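Local coordinates for protein redox-sensing transcriptional repressor Rex (Thermoanaerobacter ethanolicus, PDB 3WG9) that probably represses transcription in response to the cellular NADH/NAD(+) balance, working as a DNA-binding homodimer with a winged-helix domain and a nucleotide-binding Rossmann domain, at residues B[105-108]-B[109-113]; B[139-142]-B[143-147]. All coordinates share one frame; numbering follows the deposited sequence.

Starting from the N terminus, the chain passes the DNA-binding region, enters the Rossmann domain and reaches contact 1 after helix 94-102. There residues 105-108 turn directly into 109-113, a tight loop closing at the start of strand 110-117. Further on comes contact 2, where residues 139-142 and 143-147 form the last turns of helix 138-144 and the bend leading toward strand 149-152. The two local closures follow in series, neither nesting nor crossing, with centres about 17 Å apart. They meet at Lys113, whose backbone oxygen packs against CZ of Phe141 and whose side chain packs on Ile147, joining the sheet to the helix end.

Contact 1: B[105-108]-B[109-113]; sequences FEKS and GFNLK
Gly109 carries the chain round the bend behind Lys107 and Ser108 with a positive phi of 120°, where a side chain would run into the carbonyl oxygen of Ser108. Its short approach to Lys107 O is doubtful, because Gly109 N crowds a neighbour and its place is less sure. Phe110 then closes the turn: its N donates to Glu106 O at 3.2 Å, in the plane of that carbonyl. With CG turned beside its own backbone N (chi1 -59°), the Phe110 ring brings an edge to the same oxygen, CD2 lying 3.3 Å from Glu106 O in the ring plane. Over the other end of this residue curls Lys107, a chain bent at three torsions. Its CG is 3.5 Å from Phe110 O, and its CE returns to that oxygen. At Asn111 the amide reaches back, and one water ties the turn together, donating to Lys107 O at 2.8 Å and accepting from Asn111 ND2 at 3.0 Å. Leu112 takes the far end of the lysine, Lys107 CE lying 3.6 Å from Leu112 CB. With an alanine at Lys107, the aliphatic arch over Phe110 O would be gone, and Leu112 CB would probably lose the cover it has from the lysine's CE. The turn ends the first beta-alpha-beta crossover of the Rossmann fold, after helix 94-102. Strand 110-117 runs parallel to strand 85-90, with backbone bonds from Asn111 to Tyr85 and Thr87, while Phe110 packs against the Tyr85 ring and against Leu199 of the second subunit.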
loop_
_atom_site.group_PDB
_atom_site.type_symbol
_atom_site.label_atom_id
_atom_site.label_comp_id
_atom_site.label_asym_id
_atom_site.label_seq_id
_atom_site.Cartn_x
_atom_site.Cartn_y
_atom_site.Cartn_z
ATOM N N PHE B 105 -3.237 14.584 6.679
ATOM C CA PHE B 105 -4.485 13.986 6.193
ATOM C C PHE B 105 -4.768 12.659 6.902
ATOM O O PHE B 105 -5.737 11.972 6.584
ATOM C CB PHE B 105 -4.475 13.846 4.663
ATOM C CG PHE B 105 -4.710 15.153 3.947
ATOM C CD1 PHE B 105 -5.962 15.779 4.002
ATOM C CD2 PHE B 105 -3.676 15.787 3.251
ATOM C CE1 PHE B 105 -6.186 17.013 3.356
ATOM C CE2 PHE B 105 -3.889 17.009 2.591
ATOM C CZ PHE B 105 -5.140 17.625 2.647
ATOM N N GLU B 106 -3.869 12.313 7.826
ATOM C CA GLU B 106 -4.009 11.273 8.851
ATOM C C GLU B 106 -3.503 11.777 10.222
ATOM O O GLU B 106 -3.219 10.955 11.105
ATOM C CB GLU B 106 -3.171 10.016 8.516
ATOM C CG GLU B 106 -3.609 9.151 7.347
ATOM C CD GLU B 106 -5.107 9.048 7.220
ATOM O OE1 GLU B 106 -5.813 9.126 8.250
ATOM O OE2 GLU B 106 -5.585 8.896 6.080
ATOM N N LYS B 107 -3.319 13.091 10.398
ATOM C CA LYS B 107 -2.755 13.589 11.652
ATOM C C LYS B 107 -3.859 13.552 12.671
ATOM O O LYS B 107 -3.613 13.572 13.883
ATOM C CB LYS B 107 -2.153 15.005 11.553
ATOM C CG LYS B 107 -1.238 15.395 12.742
ATOM C CD LYS B 107 -0.013 16.219 12.305
ATOM C CE LYS B 107 1.079 15.363 11.632
ATOM N NZ LYS B 107 1.618 16.003 10.384
ATOM N N SER B 108 -5.092 13.472 12.201
ATOM C CA SER B 108 -6.013 12.808 13.075
ATOM C C SER B 108 -5.271 11.495 13.351
ATOM O O SER B 108 -5.313 10.558 12.553
ATOM C CB SER B 108 -7.372 12.607 12.430
ATOM O OG SER B 108 -7.969 13.878 12.259
ATOM N N GLY B 109 -4.502 11.503 14.437
ATOM C CA GLY B 109 -4.159 10.280 15.151
ATOM C C GLY B 109 -2.670 10.106 15.149
ATOM O O GLY B 109 -2.075 9.700 16.142
ATOM N N PHE B 110 -2.055 10.509 14.054
ATOM C CA PHE B 110 -0.653 10.245 13.910
ATOM C C PHE B 110 0.139 11.543 13.971
ATOM O O PHE B 110 0.278 12.292 12.992
ATOM C CB PHE B 110 -0.401 9.409 12.657
ATOM C CG PHE B 110 -1.130 8.080 12.680
ATOM C CD1 PHE B 110 -0.495 6.939 13.150
ATOM C CD2 PHE B 110 -2.450 7.993 12.284
ATOM C CE1 PHE B 110 -1.141 5.714 13.175
ATOM C CE2 PHE B 110 -3.109 6.760 12.287
ATOM C CZ PHE B 110 -2.469 5.635 12.734
ATOM N N ASN B 111 0.666 11.800 15.151
ATOM C CA ASN B 111 1.222 13.110 15.388
ATOM C C ASN B 111 2.702 13.181 15.064
ATOM O O ASN B 111 3.520 12.684 15.832
ATOM C CB ASN B 111 0.920 13.515 16.830
ATOM C CG ASN B 111 -0.579 13.775 17.059
ATOM O OD1 ASN B 111 -1.111 13.501 18.132
ATOM N ND2 ASN B 111 -1.262 14.275 16.036
ATOM N N LEU B 112 3.046 13.786 13.934
ATOM C CA LEU B 112 4.433 13.826 13.506
ATOM C C LEU B 112 5.276 14.770 14.384
ATOM O O LEU B 112 5.004 15.962 14.375
ATOM C CB LEU B 112 4.538 14.308 12.048
ATOM C CG LEU B 112 5.965 14.337 11.472
ATOM C CD1 LEU B 112 6.565 12.922 11.339
ATOM C CD2 LEU B 112 5.959 14.977 10.075
ATOM N N LYS B 113 6.318 14.257 15.052
ATOM C CA LYS B 113 7.139 15.040 16.003
ATOM C C LYS B 113 8.464 15.520 15.464
ATOM O O LYS B 113 9.084 16.389 16.056
ATOM C CB LYS B 113 7.405 14.238 17.276
ATOM C CG LYS B 113 6.180 13.838 17.982
ATOM C CD LYS B 113 5.354 15.053 18.356
ATOM C CE LYS B 113 3.987 14.592 18.759
ATOM N NZ LYS B 113 3.227 15.600 19.548
HETATM O O HOH W 1 -4.142 13.869 16.619
#

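Contact 2: B[139-142]-B[143-147]; sequences EDFI and ARNKI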
loop_
_atom_site.group_PDB
_atom_site.type_symbol
_atom_site.label_atom_id
_atom_site.label_comp_id
_atom_site.label_asym_id
_atom_site.label_seq_id
_atom_site.Cartn_x
_atom_site.Cartn_y
_atom_site.Cartn_z
ATOM N N GLU B 139 18.137 8.894 18.365
ATOM C CA GLU B 139 17.929 7.984 19.486
ATOM C C GLU B 139 17.531 8.742 20.745
ATOM O O GLU B 139 16.610 8.368 21.466
ATOM C CB GLU B 139 19.198 7.166 19.726
ATOM C CG GLU B 139 19.374 6.132 18.628
ATOM C CD GLU B 139 20.715 5.462 18.726
ATOM O OE1 GLU B 139 20.964 4.799 19.756
ATOM O OE2 GLU B 139 21.503 5.584 17.777
ATOM N N ASP B 140 18.255 9.828 20.992
ATOM C CA ASP B 140 17.909 10.688 22.107
ATOM C C ASP B 140 16.480 11.252 21.940
ATOM O O ASP B 140 15.696 11.287 22.874
ATOM C CB ASP B 140 18.925 11.825 22.209
ATOM C CG ASP B 140 18.613 12.761 23.383
ATOM O OD1 ASP B 140 19.003 12.446 24.531
ATOM O OD2 ASP B 140 17.955 13.806 23.144
ATOM N N PHE B 141 16.139 11.636 20.717
ATOM C CA PHE B 141 14.858 12.282 20.470
ATOM C C PHE B 141 13.720 11.288 20.767
ATOM O O PHE B 141 12.680 11.654 21.344
ATOM C CB PHE B 141 14.790 12.740 19.009
ATOM C CG PHE B 141 13.567 13.526 18.690
ATOM C CD1 PHE B 141 13.584 14.919 18.776
ATOM C CD2 PHE B 141 12.393 12.869 18.285
ATOM C CE1 PHE B 141 12.443 15.658 18.471
ATOM C CE2 PHE B 141 11.241 13.586 17.997
ATOM C CZ PHE B 141 11.264 14.984 18.088
ATOM N N ILE B 142 13.904 10.049 20.344
ATOM C CA ILE B 142 12.860 9.005 20.523
ATOM C C ILE B 142 12.498 8.842 21.988
ATOM O O ILE B 142 11.324 8.754 22.341
ATOM C CB ILE B 142 13.319 7.647 19.921
ATOM C CG1 ILE B 142 13.198 7.702 18.364
ATOM C CG2 ILE B 142 12.541 6.501 20.566
ATOM C CD1 ILE B 142 14.032 6.558 17.694
ATOM N N ALA B 143 13.528 8.751 22.820
ATOM C CA ALA B 143 13.378 8.506 24.246
ATOM C C ALA B 143 12.833 9.754 24.923
ATOM O O ALA B 143 12.052 9.607 25.823
ATOM C CB ALA B 143 14.708 8.144 24.887
ATOM N N ARG B 144 13.233 10.945 24.475
ATOM C CA ARG B 144 12.764 12.204 25.090
ATOM C C ARG B 144 11.326 12.551 24.726
ATOM O O ARG B 144 10.638 13.220 25.501
ATOM C CB ARG B 144 13.637 13.416 24.723
ATOM C CG ARG B 144 15.024 13.370 25.305
ATOM C CD ARG B 144 15.448 14.653 26.031
ATOM N NE ARG B 144 15.319 15.885 25.258
ATOM C CZ ARG B 144 16.000 17.006 25.516
ATOM N NH1 ARG B 144 16.896 17.038 26.499
ATOM N NH2 ARG B 144 15.811 18.096 24.774
ATOM N N ASN B 145 10.894 12.136 23.541
ATOM C CA ASN B 145 9.583 12.538 23.028
ATOM C C ASN B 145 8.527 11.438 22.934
ATOM O O ASN B 145 7.538 11.603 22.227
ATOM C CB ASN B 145 9.800 13.208 21.674
ATOM C CG ASN B 145 10.557 14.529 21.808
ATOM O OD1 ASN B 145 9.947 15.524 22.122
ATOM N ND2 ASN B 145 11.876 14.527 21.624
ATOM N N LYS B 146 8.787 10.304 23.577
ATOM C CA LYS B 146 7.909 9.137 23.629
ATOM C C LYS B 146 7.427 8.751 22.222
ATOM O O LYS B 146 6.235 8.669 21.977
ATOM C CB LYS B 146 6.699 9.357 24.556
ATOM C CG LYS B 146 7.054 10.146 25.846
ATOM C CD LYS B 146 5.806 10.350 26.728
ATOM C CE LYS B 146 6.016 11.483 27.729
ATOM N NZ LYS B 146 4.698 11.985 28.214
ATOM N N ILE B 147 8.363 8.572 21.298
ATOM C CA ILE B 147 7.977 8.200 19.914
ATOM C C ILE B 147 7.556 6.738 19.823
ATOM O O ILE B 147 8.304 5.843 20.224
ATOM C CB ILE B 147 9.125 8.470 18.945
ATOM C CG1 ILE B 147 9.584 9.919 19.082
ATOM C CG2 ILE B 147 8.695 8.131 17.470
ATOM C CD1 ILE B 147 8.482 10.945 18.791
#
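Phe141 O is gripped twice by Asn145. The backbone N of Asn145 donates at 2.9 Å, tilted from the carbonyl plane, and Asn145 ND2 adds a bond of 3.0 Å on a lone pair, with the oxygen close to the amide plane. The same amide lies stacked on the Phe141 ring, the two planes 26° apart and ND2 sitting 3.2 Å above the ring plane, over its centre. Two torsions bring this about: Phe141 CG is anti to its nitrogen (chi1 -175°), which swings the ring out beside the helix to where the Asn145 amide can lie across it, and Asn145 CG stands beside its own N. One side chain thus serves as both hydrogen-bond donor and lid on the ring. Past Asn145, Ile147 N reaches back to Ile142 O at 3.1 Å, a nearly straight bond on a lone pair. Asp140 and Arg144, one turn apart, also pair weakly: Asp140 OD2 is 4.0 Å from Arg144 NE, over a face of the guanidinium, so charge alone acts and no N-H points at the oxygen. Apolar packing completes the turn. Ile147 CD1 lies 3.9 Å from Phe141 CE2, and its CB faces Ile142 CG1 across a near right angle. Beyond the segments, Phe116 meets the Phe141 ring edge-to-face, Ile88 supports Phe141, Ile142 and Ile147, and Glu139 bridges to Arg165 and Arg168. The six-to-one bond, Lys146 in the left-handed helical conformation and the isoleucine pair resemble a Schellman ending, although Lys146 N is 4.0 Å from Ala143 O, too far for the motif's second bond. This ending closes the Rossmann-fold helix between strands 132-134 and 149-152, where the chain crosses back over the sheet.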